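Local structure of hydroxynitrile lyase (Passiflora edulis, 5XZT) at the interface of chains A and B. The protein catalyses, as a homodimer, the reversible splitting of cyanohydrins into hydrogen cyanide and an aldehyde or ketone. Sequence-based numbering; all coordinates share one arbitrary frame. Chains: chain A/B, Hydroxynitrile lyase.

Contact 1: the interface of chains A and B. Residues chain A 12, 58, 61, 63; chain B 12, 99, 101.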
# COMPACT_ATOMS: atom_id res chain seq x y z
N PHE A 12 -0.98 -3.12 -5.23
CA PHE A 12 -1.11 -2.09 -6.26
C PHE A 12 -1.23 -2.81 -7.61
O PHE A 12 -0.51 -3.75 -7.86
CB PHE A 12 0.13 -1.20 -6.34
CG PHE A 12 0.40 -0.33 -5.15
CD1 PHE A 12 -0.53 -0.05 -4.17
CD2 PHE A 12 1.65 0.27 -5.05
CE1 PHE A 12 -0.22 0.78 -3.10
CE2 PHE A 12 1.98 1.11 -3.99
CZ PHE A 12 1.03 1.37 -3.02
N ALA A 58 3.41 7.20 -8.74
CA ALA A 58 2.64 5.95 -8.84
C ALA A 58 3.16 5.00 -9.91
O ALA A 58 2.77 3.83 -9.94
CB ALA A 58 1.17 6.24 -9.06
N PHE A 61 0.93 2.50 -11.78
CA PHE A 61 -0.10 1.80 -11.00
C PHE A 61 -1.29 2.73 -10.79
O PHE A 61 -1.12 3.93 -10.53
CB PHE A 61 0.45 1.29 -9.67
CG PHE A 61 1.50 0.24 -9.82
CD1 PHE A 61 1.15 -1.09 -10.00
CD2 PHE A 61 2.85 0.57 -9.79
CE1 PHE A 61 2.12 -2.07 -10.14
CE2 PHE A 61 3.83 -0.40 -9.93
CZ PHE A 61 3.47 -1.73 -10.11
N HIS A 63 -4.50 1.56 -9.13
CA HIS A 63 -5.40 1.10 -8.06
C HIS A 63 -4.59 0.54 -6.89
O HIS A 63 -3.55 -0.11 -7.08
CB HIS A 63 -6.28 -0.03 -8.58
CG HIS A 63 -7.35 0.38 -9.53
ND1 HIS A 63 -7.09 0.78 -10.83
CD2 HIS A 63 -8.70 0.40 -9.40
CE1 HIS A 63 -8.23 1.07 -11.43
NE2 HIS A 63 -9.22 0.83 -10.59
N PHE B 12 5.77 2.11 -1.03
CA PHE B 12 6.67 0.96 -1.01
C PHE B 12 8.06 1.44 -1.43
O PHE B 12 8.18 2.24 -2.34
CB PHE B 12 6.26 -0.15 -2.00
CG PHE B 12 4.88 -0.74 -1.80
CD1 PHE B 12 4.21 -0.69 -0.59
CD2 PHE B 12 4.27 -1.40 -2.86
CE1 PHE B 12 2.95 -1.27 -0.44
CE2 PHE B 12 3.03 -2.00 -2.73
CZ PHE B 12 2.36 -1.92 -1.51
N VAL B 99 7.67 3.45 -5.05
CA VAL B 99 6.35 3.67 -5.62
C VAL B 99 5.45 4.24 -4.53
O VAL B 99 5.52 3.80 -3.38
CB VAL B 99 5.77 2.39 -6.27
CG1 VAL B 99 5.61 1.26 -5.26
CG2 VAL B 99 4.47 2.67 -6.99
N LEU B 101 1.31 5.57 -3.92
CA LEU B 101 -0.06 5.85 -4.33
C LEU B 101 -0.78 6.63 -3.25
O LEU B 101 -0.58 6.39 -2.07
CB LEU B 101 -0.84 4.57 -4.64
CG LEU B 101 -0.81 4.15 -6.10
CD1 LEU B 101 0.56 3.56 -6.43
CD2 LEU B 101 -1.90 3.13 -6.41
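A:Phe12 enters the dimer interface between two groups of chain B, with the ring of B:Phe12 over one face and the branched end of B:Leu101 over the other. The two phenylalanines arrive from opposite directions and stack in an offset manner, their planes 16° apart and their centroids separated by 4.2 Å. CE2 of B:Phe12 lies 3.4 Å above the A:Phe12 plane, shifted towards the rim of that ring. On the opposite face, B:Leu101 slides past antiparallel to A:Phe12 and lays its CD1 methyl on the ring in a CH-pi contact, 3.8 Å from the centroid. That same methyl reaches CB of A:Ala58 and CB of A:Phe61, so one branch of the leucine touches both strand 7-15 and the loop preceding strand 63-69. In B:Val99, chi1 of 61° sets CG1 between the backbone N and the carbonyl carbon and CG2 anti to N. CG1 meets the edge of A:Phe12 in the ring plane, 3.8 Å from CE2. CG2 lies mainly against the loop, touching CD2 of A:Phe61, whose side chain crosses it at about a right angle, and packing 3.6 Å from the A:Ala58 carbonyl O. The second branch of B:Leu101 points to strand 63-69, its CD2 methyl lying 3.7 Å from the backbone O of A:His63.

Contact 2: the interface of chains A and B. Residues chain A 10, 12, 99, 101, 103; chain B 10, 12, 64, 99.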
# COMPACT_ATOMS: atom_id res chain seq x y z
N ILE A 10 -1.17 -5.35 1.06
CA ILE A 10 -1.43 -4.24 0.18
C ILE A 10 -1.03 -4.59 -1.24
O ILE A 10 0.08 -5.02 -1.50
CB ILE A 10 -0.76 -2.91 0.63
CG1 ILE A 10 -1.24 -2.57 2.06
CG2 ILE A 10 -1.12 -1.81 -0.38
CD1 ILE A 10 -0.96 -1.14 2.49
N PHE A 12 -0.98 -3.12 -5.23
CA PHE A 12 -1.11 -2.09 -6.26
C PHE A 12 -1.23 -2.81 -7.61
O PHE A 12 -0.51 -3.75 -7.86
CB PHE A 12 0.13 -1.20 -6.34
CG PHE A 12 0.40 -0.33 -5.15
CD1 PHE A 12 -0.53 -0.05 -4.17
CD2 PHE A 12 1.65 0.27 -5.05
CE1 PHE A 12 -0.22 0.78 -3.10
CE2 PHE A 12 1.98 1.11 -3.99
CZ PHE A 12 1.03 1.37 -3.02
N VAL A 99 2.02 -5.33 -7.85
CA VAL A 99 3.00 -5.46 -6.79
C VAL A 99 2.20 -5.66 -5.51
O VAL A 99 1.18 -5.00 -5.29
CB VAL A 99 3.96 -4.25 -6.71
CG1 VAL A 99 3.21 -2.95 -6.52
CG2 VAL A 99 4.97 -4.44 -5.60
N LEU A 101 2.72 -6.34 -1.18
CA LEU A 101 3.51 -6.51 0.02
C LEU A 101 2.63 -7.03 1.14
O LEU A 101 1.44 -6.66 1.25
CB LEU A 101 4.23 -5.22 0.44
CG LEU A 101 5.61 -5.01 -0.21
CD1 LEU A 101 5.44 -4.55 -1.65
CD2 LEU A 101 6.42 -4.00 0.59
N TYR A 103 3.00 -7.51 5.36
CA TYR A 103 3.89 -7.11 6.46
C TYR A 103 3.20 -7.02 7.79
O TYR A 103 2.01 -6.68 7.88
CB TYR A 103 4.58 -5.77 6.15
CG TYR A 103 3.64 -4.65 5.82
CD1 TYR A 103 3.14 -4.50 4.54
CD2 TYR A 103 3.26 -3.71 6.79
CE1 TYR A 103 2.28 -3.47 4.22
CE2 TYR A 103 2.39 -2.67 6.48
CZ TYR A 103 1.91 -2.57 5.18
OH TYR A 103 1.06 -1.56 4.80
N ILE B 10 0.26 5.54 0.61
CA ILE B 10 0.96 4.27 0.73
C ILE B 10 2.24 4.31 -0.08
O ILE B 10 2.20 4.57 -1.28
CB ILE B 10 0.09 3.09 0.26
CG1 ILE B 10 -1.29 3.15 0.92
CG2 ILE B 10 0.79 1.77 0.53
CD1 ILE B 10 -1.30 3.06 2.41
N PHE B 12 5.77 2.11 -1.03
CA PHE B 12 6.67 0.96 -1.01
C PHE B 12 8.06 1.44 -1.43
O PHE B 12 8.18 2.24 -2.34
CB PHE B 12 6.26 -0.15 -2.00
CG PHE B 12 4.88 -0.74 -1.80
CD1 PHE B 12 4.21 -0.69 -0.59
CD2 PHE B 12 4.27 -1.40 -2.86
CE1 PHE B 12 2.95 -1.27 -0.44
CE2 PHE B 12 3.03 -2.00 -2.73
CZ PHE B 12 2.36 -1.92 -1.51
N ALA B 64 7.06 -1.13 3.46
CA ALA B 64 5.81 -0.41 3.22
C ALA B 64 5.62 0.63 4.32
O ALA B 64 5.99 0.39 5.47
CB ALA B 64 4.63 -1.37 3.19
N VAL B 99 7.67 3.45 -5.05
CA VAL B 99 6.35 3.67 -5.62
C VAL B 99 5.45 4.24 -4.53
O VAL B 99 5.52 3.80 -3.38
CB VAL B 99 5.77 2.39 -6.27
CG1 VAL B 99 5.61 1.26 -5.26
CG2 VAL B 99 4.47 2.67 -6.99
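This is a two-fold, sheet-against-sheet homodimer interface, an apolar packing that joins the two barrel-domain subunits, and in it B:Phe12 packs on side chains of the chain A sheet. While one face of its ring stacks on A:Phe12, the other takes the CD1 methyl of A:Leu101, 3.7 Å from the centroid. A:Leu101 passes the phenylalanine in the opposite direction, and its CD1 lies over the face, shifted from the centre towards CD2. Two aliphatic groups close the ring's edge in its own plane, CB of A:Ile10 and CG1 of A:Val99, the latter 3.9 Å from CE2. The ring is held on both faces and bordered at the edge, which should restrict its rotation. With chi1 at -59°, CG of B:Phe12 lies beside its backbone N and anti to the carbonyl carbon, much as in A:Phe12.

Each isoleucine packs its CG2 methyl against CZ of the partner's phenylalanine. CG2 of A:Ile10 approaches CZ of B:Phe12 at 3.7 Å, and its counterpart, CG2 of B:Ile10, meets CZ of A:Phe12 at 3.6 Å. The two isoleucines also reach tip to tip, with CD1 of A:Ile10 directed at CG2 of B:Ile10 (3.9 Å). Their second torsions differ, -165° in A:Ile10 and -61° in B:Ile10, so the two-fold is not exact at the level of side chains.

Further along, the CB methyl of B:Ala64 presses on the face of A:Tyr103 as a CH-pi contact, close to the ring rim and 3.3 Å from CE1. The CD2 methyl of A:Leu101 also borders B:Ala64, connecting this outer contact to the phenylalanine pair. Together the residues bury a hydrophobic patch that holds the lyase subunits together as a homodimer.

Contacts 1 and 2 are neighbouring parts of one homodimer interface, with the centres of their C-alpha atoms about 7 Å apart. They share A:Phe12, B:Phe12 and B:Val99, and both draw on strand 7-15, strand 63-69 and the last strand (97-104 in A, 98-104 in B). Contact 1 extends to the loop before strand 63-69 of chain A, whereas contact 2 continues through the isoleucines to the tyrosine and alanine. Two-fold symmetry makes A:Leu101 on B:Phe12 the twin of B:Leu101 on A:Phe12. The dimer is seen in this variant depleted of the C-terminal peptide, so this apolar packing evidently can form without it.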